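Local structure of minor fimbrium subunit Mfa5 (Porphyromonas gingivalis ATCC 33277, 6TO1) at residues D127-I132 with K214-I219; F350-N353 with T357-T360; I172-Y177 with Q196-L201; S185-D190 with M220-A225. The protein is an accessory subunit of the minor fimbriae, surface pili that mediate biofilm formation and adhesion to host cells and to other oral bacteria. One frame throughout, in Å; residues are numbered along the deposited sequence. Where two conformers were deposited one is given.

Contact 1. Residues D127-I132 with K214-I219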
loop_
_atom_site.group_PDB
_atom_site.type_symbol
_atom_site.label_atom_id
_atom_site.label_comp_id
_atom_site.label_asym_id
_atom_site.label_seq_id
_atom_site.Cartn_x
_atom_site.Cartn_y
_atom_site.Cartn_z
ATOM N N ASP A 127 -0.518 16.452 -10.515
ATOM C CA ASP A 127 -0.917 17.332 -11.598
ATOM C C ASP A 127 0.323 18.055 -12.105
ATOM O O ASP A 127 1.180 18.455 -11.312
ATOM C CB ASP A 127 -1.968 18.357 -11.145
ATOM C CG ASP A 127 -3.373 17.782 -11.110
ATOM O OD1 ASP A 127 -3.647 16.794 -11.824
ATOM O OD2 ASP A 127 -4.208 18.338 -10.357
ATOM N N VAL A 128 0.405 18.209 -13.423
ATOM C CA VAL A 128 1.561 18.782 -14.113
ATOM C C VAL A 128 1.065 19.875 -15.037
ATOM O O VAL A 128 0.085 19.671 -15.764
ATOM C CB VAL A 128 2.317 17.718 -14.936
ATOM C CG1 VAL A 128 3.494 18.330 -15.674
ATOM C CG2 VAL A 128 2.723 16.556 -14.046
ATOM N N VAL A 129 1.735 21.022 -15.024
ATOM C CA VAL A 129 1.504 22.054 -16.023
ATOM C C VAL A 129 2.778 22.212 -16.826
ATOM O O VAL A 129 3.825 22.585 -16.279
ATOM C CB VAL A 129 1.106 23.420 -15.429
ATOM C CG1 VAL A 129 0.781 24.372 -16.608
ATOM C CG2 VAL A 129 -0.053 23.298 -14.479
ATOM N N MET A 130 2.696 21.932 -18.120
ATOM C CA MET A 130 3.807 22.142 -19.028
ATOM C C MET A 130 3.691 23.542 -19.609
ATOM O O MET A 130 2.600 23.964 -20.011
ATOM C CB MET A 130 3.793 21.106 -20.146
ATOM C CG MET A 130 4.036 19.688 -19.671
ATOM S SD MET A 130 3.898 18.521 -21.039
ATOM C CE MET A 130 5.354 18.899 -22.013
ATOM N N VAL A 131 4.822 24.251 -19.652
ATOM C CA VAL A 131 4.896 25.656 -20.113
ATOM C C VAL A 131 5.989 25.737 -21.173
ATOM O O VAL A 131 7.183 25.557 -20.856
ATOM C CB VAL A 131 5.206 26.611 -18.942
ATOM C CG1 VAL A 131 5.174 28.058 -19.378
ATOM C CG2 VAL A 131 4.245 26.338 -17.793
ATOM N N ILE A 132 5.611 26.056 -22.416
ATOM C CA ILE A 132 6.541 25.999 -23.542
ATOM C C ILE A 132 6.715 27.386 -24.159
ATOM O O ILE A 132 5.744 28.023 -24.573
ATOM C CB ILE A 132 6.105 24.973 -24.609
ATOM C CG1 ILE A 132 5.774 23.628 -23.944
ATOM C CG2 ILE A 132 7.210 24.786 -25.671
ATOM C CD1 ILE A 132 5.459 22.493 -24.918
ATOM N N LYS A 214 2.944 32.600 -14.633
ATOM C CA LYS A 214 1.741 33.083 -13.968
ATOM C C LYS A 214 0.511 32.308 -14.422
ATOM O O LYS A 214 -0.321 31.917 -13.599
ATOM C CB LYS A 214 1.564 34.579 -14.225
ATOM C CG LYS A 214 0.220 35.138 -13.762
ATOM C CD LYS A 214 0.024 35.036 -12.259
ATOM C CE LYS A 214 -1.358 35.580 -11.842
ATOM N NZ LYS A 214 -1.536 35.613 -10.354
ATOM N N MET A 215 0.381 32.053 -15.724
ATOM C CA MET A 215 -0.748 31.245 -16.179
ATOM C C MET A 215 -0.702 29.833 -15.595
ATOM O O MET A 215 -1.743 29.270 -15.215
ATOM C CB MET A 215 -0.777 31.202 -17.703
ATOM C CG MET A 215 -1.997 30.453 -18.201
ATOM S SD MET A 215 -2.141 30.527 -19.969
ATOM C CE MET A 215 -2.974 32.119 -20.113
ATOM N N ALA A 216 0.488 29.241 -15.527
ATOM C CA ALA A 216 0.649 27.951 -14.871
ATOM C C ALA A 216 0.205 27.999 -13.409
ATOM O O ALA A 216 -0.437 27.062 -12.920
ATOM C CB ALA A 216 2.111 27.509 -14.978
ATOM N N ARG A 217 0.530 29.087 -12.694
ATOM C CA ARG A 217 0.081 29.205 -11.311
ATOM C C ARG A 217 -1.440 29.334 -11.243
ATOM O O ARG A 217 -2.075 28.760 -10.352
ATOM C CB ARG A 217 0.743 30.397 -10.617
ATOM C CG ARG A 217 2.221 30.282 -10.477
ATOM C CD ARG A 217 2.743 31.188 -9.370
ATOM N NE ARG A 217 2.461 32.603 -9.565
ATOM C CZ ARG A 217 1.729 33.349 -8.742
ATOM N NH1 ARG A 217 1.586 34.641 -8.983
ATOM N NH2 ARG A 217 1.135 32.816 -7.679
ATOM N N ASN A 218 -2.039 30.059 -12.187
ATOM C CA ASN A 218 -3.484 30.180 -12.214
ATOM C C ASN A 218 -4.125 28.816 -12.432
ATOM O O ASN A 218 -5.114 28.467 -11.774
ATOM C CB ASN A 218 -3.936 31.129 -13.325
ATOM C CG ASN A 218 -3.732 32.608 -12.981
ATOM O OD1 ASN A 218 -3.359 32.984 -11.870
ATOM N ND2 ASN A 218 -4.003 33.449 -13.959
ATOM N N ILE A 219 -3.575 28.041 -13.363
ATOM C CA ILE A 219 -4.111 26.718 -13.642
ATOM C C ILE A 219 -3.920 25.801 -12.447
ATOM O O ILE A 219 -4.832 25.067 -12.065
ATOM C CB ILE A 219 -3.449 26.135 -14.900
ATOM C CG1 ILE A 219 -3.933 26.899 -16.129
ATOM C CG2 ILE A 219 -3.787 24.654 -15.051
ATOM C CD1 ILE A 219 -3.142 26.644 -17.382
#
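Val129 and Ala216 face each other where helix 214-219 packs on strand 127-132, their CA atoms 6.1 Å apart. The interaction across the interface is purely apolar. The methyl of Ala216 sits at the two valines that point to the helix: its CB lies 3.8 Å from Val129 CG1 and 3.7 Å from Val131 CG2. A turn further along, Ile219 CG2 meets Val129 CG2 at 4.0 Å, the two branched side chains crossing obliquely. Val129 thus divides its branches. CG1, anti to the backbone N (chi1 -175°), goes to the alanine, while CG2, beside that N, goes to the isoleucine. The polar interactions lie off this interface, as at Asp127, which forms a salt bridge with Arg171, and at Lys214, whose cation-pi partner is Tyr309. The two axes approach to 9.0 Å at 161°, the near-antiparallel layering of helix on central strand expected in the doubly wound alpha/beta fold of a von Willebrand factor A domain. With no hydrogen bond spanning the pair and all touching residues buried, the chemistry implies that helix and strand adhere here through burial of apolar side chains, without directional bonds.

Contact 2. Residues F350-N353 with T357-T360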
loop_
_atom_site.group_PDB
_atom_site.type_symbol
_atom_site.label_atom_id
_atom_site.label_comp_id
_atom_site.label_asym_id
_atom_site.label_seq_id
_atom_site.Cartn_x
_atom_site.Cartn_y
_atom_site.Cartn_z
ATOM N N PHE A 350 6.852 32.419 -6.251
ATOM C CA PHE A 350 5.481 32.352 -5.756
ATOM C C PHE A 350 4.939 30.939 -5.920
ATOM O O PHE A 350 4.244 30.427 -5.034
ATOM C CB PHE A 350 4.566 33.354 -6.476
ATOM C CG PHE A 350 5.103 34.767 -6.502
ATOM C CD1 PHE A 350 5.763 35.298 -5.394
ATOM C CD2 PHE A 350 4.968 35.547 -7.633
ATOM C CE1 PHE A 350 6.272 36.583 -5.417
ATOM C CE2 PHE A 350 5.480 36.817 -7.654
ATOM C CZ PHE A 350 6.127 37.334 -6.561
ATOM N N ALA A 351 5.267 30.285 -7.042
ATOM C CA ALA A 351 4.849 28.896 -7.250
ATOM C C ALA A 351 5.499 27.966 -6.229
ATOM O O ALA A 351 4.838 27.069 -5.685
ATOM C CB ALA A 351 5.211 28.442 -8.662
ATOM N N LYS A 352 6.795 28.180 -5.948
ATOM C CA LYS A 352 7.473 27.355 -4.953
ATOM C C LYS A 352 6.871 27.564 -3.572
ATOM O O LYS A 352 6.713 26.608 -2.804
ATOM C CB LYS A 352 8.972 27.665 -4.922
ATOM C CG LYS A 352 9.742 27.349 -6.215
ATOM C CD LYS A 352 11.098 28.058 -6.239
ATOM C CE LYS A 352 11.721 27.973 -7.618
ATOM N NZ LYS A 352 13.092 28.556 -7.643
ATOM N N ASN A 353 6.530 28.804 -3.241
ATOM C CA ASN A 353 5.896 29.101 -1.968
ATOM C C ASN A 353 4.552 28.399 -1.827
ATOM O O ASN A 353 4.137 28.100 -0.710
ATOM C CB ASN A 353 5.710 30.613 -1.811
ATOM C CG ASN A 353 7.015 31.342 -1.645
ATOM O OD1 ASN A 353 8.054 30.732 -1.452
ATOM N ND2 ASN A 353 6.972 32.672 -1.772
ATOM N N THR A 357 6.591 22.010 -7.436
ATOM C CA THR A 357 7.926 21.638 -7.887
ATOM C C THR A 357 8.143 22.207 -9.282
ATOM O O THR A 357 7.286 22.056 -10.155
ATOM C CB THR A 357 8.076 20.115 -7.900
ATOM O OG1 THR A 357 7.903 19.628 -6.571
ATOM C CG2 THR A 357 9.436 19.707 -8.399
ATOM N N ILE A 358 9.284 22.851 -9.490
ATOM C CA ILE A 358 9.568 23.508 -10.757
ATOM C C ILE A 358 10.739 22.817 -11.425
ATOM O O ILE A 358 11.845 22.796 -10.873
ATOM C CB ILE A 358 9.888 25.009 -10.600
ATOM C CG1 ILE A 358 8.943 25.630 -9.595
ATOM C CG2 ILE A 358 9.861 25.670 -11.966
ATOM C CD1 ILE A 358 7.505 25.557 -9.951
ATOM N N HIS A 359 10.509 22.345 -12.651
ATOM C CA HIS A 359 11.535 21.803 -13.523
ATOM C C HIS A 359 11.770 22.760 -14.684
ATOM O O HIS A 359 10.811 23.292 -15.257
ATOM C CB HIS A 359 11.115 20.460 -14.111
ATOM C CG HIS A 359 10.528 19.519 -13.118
ATOM N ND1 HIS A 359 11.239 18.454 -12.606
ATOM C CD2 HIS A 359 9.302 19.469 -12.549
ATOM C CE1 HIS A 359 10.472 17.798 -11.752
ATOM N NE2 HIS A 359 9.289 18.385 -11.709
ATOM N N THR A 360 13.024 22.967 -15.051
ATOM C CA THR A 360 13.302 23.803 -16.208
ATOM C C THR A 360 14.216 23.035 -17.149
ATOM O O THR A 360 15.096 22.291 -16.726
ATOM C CB THR A 360 13.948 25.150 -15.841
ATOM O OG1 THR A 360 15.149 24.899 -15.105
ATOM C CG2 THR A 360 13.014 25.983 -15.006
#
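Lys352 and Ile358 cross at about a right angle, the lysine presenting its hydrocarbon stem to the flank of the isoleucine. Lys352 CG stands 3.9 Å from Ile358 CG1, and CE of the same lysine returns to that carbon at 4.1 Å, so the extended chain passes across the branch and touches it twice. The other meeting is end on: Ile358 CD1 reaches the methyl of Ala351, 3.9 Å from its CB. Both follow from the shape of the isoleucine, whose CG1 lies beside the backbone N and whose chain then folds at chi2 (-61°), leaving CG1 to the lysine and CD1 to the alanine. Beyond the contact the Lys352 ammonium is held by the carbonyl of Ala379, and Ile230 of strand 227-234 touches both Ala351 and Ile358. The residues form an alpha-beta unit: helix 340-353 turns through a three-residue link into strand 357-362, which lies parallel to strand 227-234 in the main sheet. Lysine is used here as an amphipathic residue, its methylenes shielding an isoleucine while its charged end bonds to a backbone oxygen, so a polar side chain can border the hydrophobic layer with its ammonium still hydrogen-bonded.

Contact 3. Residues I172-Y177 with Q196-L201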
loop_
_atom_site.group_PDB
_atom_site.type_symbol
_atom_site.label_atom_id
_atom_site.label_comp_id
_atom_site.label_asym_id
_atom_site.label_seq_id
_atom_site.Cartn_x
_atom_site.Cartn_y
_atom_site.Cartn_z
ATOM N N ILE A 172 -2.291 16.442 -17.043
ATOM C CA ILE A 172 -1.368 17.406 -17.633
ATOM C C ILE A 172 -2.171 18.559 -18.212
ATOM O O ILE A 172 -3.143 18.339 -18.937
ATOM C CB ILE A 172 -0.488 16.777 -18.729
ATOM C CG1 ILE A 172 0.379 15.640 -18.204
ATOM C CG2 ILE A 172 0.466 17.840 -19.306
ATOM C CD1 ILE A 172 1.159 14.912 -19.303
ATOM N N ALA A 173 -1.764 19.784 -17.895
ATOM C CA ALA A 173 -2.242 21.003 -18.526
ATOM C C ALA A 173 -1.099 21.615 -19.339
ATOM O O ALA A 173 0.081 21.276 -19.157
ATOM C CB ALA A 173 -2.749 22.005 -17.489
ATOM N N LEU A 174 -1.467 22.499 -20.266
ATOM C CA LEU A 174 -0.509 22.984 -21.244
ATOM C C LEU A 174 -0.653 24.476 -21.484
ATOM O O LEU A 174 -1.745 24.966 -21.792
ATOM C CB LEU A 174 -0.665 22.214 -22.565
ATOM C CG LEU A 174 0.321 22.591 -23.664
ATOM C CD1 LEU A 174 1.764 22.245 -23.268
ATOM C CD2 LEU A 174 -0.093 21.909 -24.986
ATOM N N VAL A 175 0.477 25.173 -21.335
ATOM C CA VAL A 175 0.623 26.596 -21.591
ATOM C C VAL A 175 1.734 26.806 -22.629
ATOM O O VAL A 175 2.792 26.177 -22.562
ATOM C CB VAL A 175 0.975 27.354 -20.286
ATOM C CG1 VAL A 175 1.269 28.823 -20.598
ATOM C CG2 VAL A 175 -0.138 27.246 -19.250
ATOM N N SER A 176 1.511 27.709 -23.575
ATOM C CA SER A 176 2.588 28.205 -24.418
ATOM C C SER A 176 2.688 29.706 -24.180
ATOM O O SER A 176 1.777 30.332 -23.627
ATOM C CB SER A 176 2.358 27.910 -25.899
ATOM O OG SER A 176 1.291 28.689 -26.406
ATOM N N TYR A 177 3.817 30.294 -24.573
ATOM C CA TYR A 177 3.906 31.719 -24.438
ATOM C C TYR A 177 4.882 32.305 -25.443
ATOM O O TYR A 177 5.849 31.668 -25.875
ATOM C CB TYR A 177 4.310 32.153 -23.011
ATOM C CG TYR A 177 5.728 31.794 -22.620
ATOM C CD1 TYR A 177 6.768 32.696 -22.776
ATOM C CD2 TYR A 177 6.023 30.563 -22.065
ATOM C CE1 TYR A 177 8.050 32.377 -22.409
ATOM C CE2 TYR A 177 7.299 30.242 -21.706
ATOM C CZ TYR A 177 8.315 31.153 -21.870
ATOM O OH TYR A 177 9.601 30.821 -21.482
ATOM N N GLN A 196 -1.416 17.372 -30.129
ATOM C CA GLN A 196 -1.824 18.209 -31.244
ATOM C C GLN A 196 -1.548 19.678 -30.948
ATOM O O GLN A 196 -1.075 20.415 -31.818
ATOM C CB GLN A 196 -3.303 17.952 -31.538
ATOM C CG GLN A 196 -3.772 18.472 -32.866
ATOM C CD GLN A 196 -3.965 19.970 -32.837
ATOM O OE1 GLN A 196 -4.631 20.497 -31.945
ATOM N NE2 GLN A 196 -3.366 20.670 -33.800
ATOM N N LYS A 197 -1.805 20.116 -29.715
ATOM C CA LYS A 197 -1.522 21.505 -29.375
ATOM C C LYS A 197 -0.025 21.788 -29.394
ATOM O O LYS A 197 0.404 22.873 -29.805
ATOM C CB LYS A 197 -2.117 21.837 -28.012
ATOM C CG LYS A 197 -3.628 21.764 -27.961
ATOM C CD LYS A 197 -4.245 22.824 -28.835
ATOM C CE LYS A 197 -5.765 22.844 -28.690
ATOM N NZ LYS A 197 -6.365 23.852 -29.604
ATOM N N ILE A 198 0.788 20.822 -28.949
ATOM C CA ILE A 198 2.237 21.000 -28.968
ATOM C C ILE A 198 2.742 21.087 -30.398
ATOM O O ILE A 198 3.617 21.905 -30.717
ATOM C CB ILE A 198 2.914 19.858 -28.188
ATOM C CG1 ILE A 198 2.500 19.899 -26.716
ATOM C CG2 ILE A 198 4.410 19.912 -28.377
ATOM C CD1 ILE A 198 3.003 18.729 -25.922
ATOM N N ARG A 199 2.195 20.256 -31.297
ATOM C CA ARG A 199 2.616 20.300 -32.695
ATOM C C ARG A 199 2.243 21.611 -33.365
ATOM O O ARG A 199 2.861 21.969 -34.375
ATOM C CB ARG A 199 2.004 19.130 -33.487
ATOM C CG ARG A 199 2.676 17.818 -33.178
ATOM C CD ARG A 199 2.309 16.740 -34.205
ATOM N NE ARG A 199 0.868 16.605 -34.286
ATOM C CZ ARG A 199 0.157 15.768 -33.544
ATOM N NH1 ARG A 199 0.757 14.975 -32.673
ATOM N NH2 ARG A 199 -1.159 15.717 -33.688
ATOM N N ALA A 200 1.291 22.360 -32.818
ATOM C CA ALA A 200 0.879 23.609 -33.447
ATOM C C ALA A 200 1.649 24.835 -32.938
ATOM O O ALA A 200 1.297 25.963 -33.310
ATOM C CB ALA A 200 -0.616 23.854 -33.241
ATOM N N LEU A 201 2.652 24.642 -32.080
ATOM C CA LEU A 201 3.465 25.756 -31.610
ATOM C C LEU A 201 4.146 26.432 -32.792
ATOM O O LEU A 201 4.599 25.766 -33.727
ATOM C CB LEU A 201 4.528 25.261 -30.631
ATOM C CG LEU A 201 4.079 24.645 -29.311
ATOM C CD1 LEU A 201 5.348 24.152 -28.572
ATOM C CD2 LEU A 201 3.299 25.610 -28.448
#
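Leu174 drives one methyl, CD2, against two successive residues of the helix, lying 3.6 Å from Lys197 CB and 3.7 Å from Ile198 CG1. The leucine runs at a slant to both side chains; with its CG anti to the backbone N (chi1 -178°), CD2 continues the chain outward, anti to CA, and reaches the helix. A second meeting joins Ser176 to Leu201: it is CB of the serine that touches, 3.6 Å from Leu201 CD2. Lys197 contributes only the root of its side chain, for a bend at chi2 (-66°) leads the rest away from the strand. These are dispersive contacts; no hydrogen bond links strand 172-177 to residues 196-201. In the von Willebrand factor A fold this is one of the helix-on-sheet layers. Strand 170-177 pairs antiparallel with edge strand 181-186, and the chain then enters helix 191-199, which folds back over the same strand. Leu201 N bonds to Ile198 O at 3.2 Å, holding the turn that carries Leu201, whose side-chain end comes near Ser176. Further out, Leu184 of the edge strand touches Leu174, Ser176 and Leu201 alike. Helix 143-160 also packs here, with Val157 against Ile198 and Ile150 against Leu201, and its Gln154 accepts a hydrogen bond from the guanidinium of Arg199.

Contact 4. Residues S185-D190 with M220-A225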
loop_
_atom_site.group_PDB
_atom_site.type_symbol
_atom_site.label_atom_id
_atom_site.label_comp_id
_atom_site.label_asym_id
_atom_site.label_seq_id
_atom_site.Cartn_x
_atom_site.Cartn_y
_atom_site.Cartn_z
ATOM N N SER A 185 -4.367 23.914 -22.942
ATOM C CA SER A 185 -5.247 22.896 -22.369
ATOM C C SER A 185 -5.336 23.032 -20.854
ATOM O O SER A 185 -4.328 23.260 -20.195
ATOM C CB SER A 185 -4.748 21.491 -22.741
ATOM O OG SER A 185 -5.653 20.487 -22.303
ATOM N N ASP A 186 -6.551 22.926 -20.306
ATOM C CA ASP A 186 -6.690 22.684 -18.871
ATOM C C ASP A 186 -6.238 21.253 -18.571
ATOM O O ASP A 186 -5.904 20.481 -19.467
ATOM C CB ASP A 186 -8.133 22.897 -18.400
ATOM C CG ASP A 186 -8.248 23.264 -16.888
ATOM O OD1 ASP A 186 -7.290 23.118 -16.087
ATOM O OD2 ASP A 186 -9.345 23.703 -16.486
ATOM N N PHE A 187 -6.270 20.881 -17.298
ATOM C CA PHE A 187 -5.837 19.548 -16.896
ATOM C C PHE A 187 -6.592 18.462 -17.664
ATOM O O PHE A 187 -7.825 18.484 -17.747
ATOM C CB PHE A 187 -6.050 19.390 -15.407
ATOM C CG PHE A 187 -5.064 20.142 -14.565
ATOM C CD1 PHE A 187 -3.716 19.902 -14.669
ATOM C CD2 PHE A 187 -5.514 21.087 -13.648
ATOM C CE1 PHE A 187 -2.807 20.584 -13.868
ATOM C CE2 PHE A 187 -4.620 21.769 -12.846
ATOM C CZ PHE A 187 -3.274 21.515 -12.952
ATOM N N THR A 188 -5.850 17.510 -18.222
ATOM C CA THR A 188 -6.477 16.453 -19.010
ATOM C C THR A 188 -5.584 15.224 -19.035
ATOM O O THR A 188 -4.402 15.279 -18.686
ATOM C CB THR A 188 -6.794 16.945 -20.434
ATOM O OG1 THR A 188 -7.484 15.941 -21.178
ATOM C CG2 THR A 188 -5.543 17.283 -21.212
ATOM N N LYS A 189 -6.184 14.095 -19.416
ATOM C CA LYS A 189 -5.439 12.871 -19.711
ATOM C C LYS A 189 -5.460 12.547 -21.207
ATOM O O LYS A 189 -4.940 11.501 -21.623
ATOM C CB LYS A 189 -5.983 11.683 -18.914
ATOM C CG LYS A 189 -5.910 11.802 -17.408
ATOM C CD LYS A 189 -6.725 10.702 -16.712
ATOM C CE LYS A 189 -6.965 10.990 -15.254
ATOM N NZ LYS A 189 -5.772 10.743 -14.392
ATOM N N ASP A 190 -5.987 13.453 -22.026
ATOM C CA ASP A 190 -6.143 13.256 -23.466
ATOM C C ASP A 190 -4.830 13.543 -24.188
ATOM O O ASP A 190 -4.579 14.660 -24.656
ATOM C CB ASP A 190 -7.284 14.137 -23.969
ATOM C CG ASP A 190 -7.639 13.891 -25.429
ATOM O OD1 ASP A 190 -6.837 13.278 -26.156
ATOM O OD2 ASP A 190 -8.710 14.364 -25.854
ATOM N N MET A 220 -2.733 25.819 -11.847
ATOM C CA MET A 220 -2.443 24.920 -10.738
ATOM C C MET A 220 -3.264 25.240 -9.499
ATOM O O MET A 220 -3.474 24.348 -8.663
ATOM C CB MET A 220 -0.955 24.979 -10.403
ATOM C CG MET A 220 -0.531 23.858 -9.468
ATOM S SD MET A 220 -0.504 22.261 -10.334
ATOM C CE MET A 220 1.054 22.303 -11.198
ATOM N N ALA A 221 -3.775 26.466 -9.382
ATOM C CA ALA A 221 -4.577 26.837 -8.218
ATOM C C ALA A 221 -5.807 25.955 -8.022
ATOM O O ALA A 221 -6.318 25.864 -6.907
ATOM C CB ALA A 221 -5.024 28.287 -8.331
ATOM N N THR A 222 -6.328 25.341 -9.073
ATOM C CA THR A 222 -7.502 24.479 -8.913
ATOM C C THR A 222 -7.144 23.030 -8.577
ATOM O O THR A 222 -8.043 22.211 -8.345
ATOM C CB THR A 222 -8.348 24.500 -10.186
ATOM O OG1 THR A 222 -7.654 23.770 -11.206
ATOM C CG2 THR A 222 -8.572 25.950 -10.651
ATOM N N SER A 223 -5.867 22.697 -8.538
ATOM C CA SER A 223 -5.445 21.326 -8.314
ATOM C C SER A 223 -5.633 20.924 -6.862
ATOM O O SER A 223 -5.304 21.678 -5.942
ATOM C CB SER A 223 -3.967 21.164 -8.695
ATOM O OG SER A 223 -3.436 19.905 -8.253
ATOM N N THR A 224 -6.143 19.708 -6.657
ATOM C CA THR A 224 -6.144 19.090 -5.339
ATOM C C THR A 224 -5.227 17.868 -5.289
ATOM O O THR A 224 -5.380 17.019 -4.410
ATOM C CB THR A 224 -7.570 18.704 -4.932
ATOM O OG1 THR A 224 -8.118 17.824 -5.916
ATOM C CG2 THR A 224 -8.459 19.930 -4.851
ATOM N N ALA A 225 -4.268 17.776 -6.204
ATOM C CA ALA A 225 -3.297 16.689 -6.206
ATOM C C ALA A 225 -2.340 16.787 -5.017
ATOM O O ALA A 225 -2.158 17.832 -4.398
ATOM C CB ALA A 225 -2.494 16.690 -7.516
HETATM O O HOH W 1 -7.178 24.533 -13.512
#
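Phe187 puts the rim of its ring into the turn that follows helix 209-220. The buried side is formed by Met220, whose SD lies 3.9 Å from Phe187 CZ and 5.2 Å from the ring centroid, 78° off the ring normal. This is a Met-aromatic contact made at the edge, with the two side chains crossing at about a right angle. The sulfur gets there by a doubly bent chain (chi2 73°, chi3 80°), although the CB of Met220 starts away from the phenyl. Ser223 CB, also buried, adds a more distant, oblique approach, 4.2 Å from Phe187 CE2. Residues 220-223 form a type I beta turn, closed by Ser223 N to Met220 O at 2.9 Å. An ST turn continues it, Ser223 OG accepting from Ala225 N while also bonding to the Asp127 carboxylate. The phenylalanine stands at a corner of its own chain and rests on Ala173 of the adjacent strand 170-177 and on Val129 of strand 126-133 beyond it. The solvent side is polar and exposed rather than more distant. Thr222 OG1 lies in the ring plane, 4.0 Å from Phe187 CE2, and its hydroxyl is bonded to the Ile219 carbonyl. A water donating to Asp186 OD1 may join this exposed threonine to the strand, but the bridge is doubtful: the aspartate has two conformers, and the water lies very close to a hydroxyl already engaged with that carbonyl.

All four contacts reach one six-stranded sheet. Contact 1 lies at its middle, and contacts 2, 3 and 4 have centres about 10, 11 and 9 Å from it. Strand pairing joins contacts 1 and 3, with Met130 O and Val175 N 2.8 Å apart, and contacts 3 and 4, with Leu174 N and Ser185 O 3.0 Å apart. Helices 191-199 and 209-220 lie on opposite faces. Contact 2 packs on contact 1, Arg217 CD standing 3.5 Å from Ala351 N. The magnesium ion bound through Ser135, Ser137 and Thr207, consistent with the metal-ion-dependent adhesion site of this fold, is about 12 Å from the side chains of Val131 and Ser176, so contacts 1 and 3 supply no ligand.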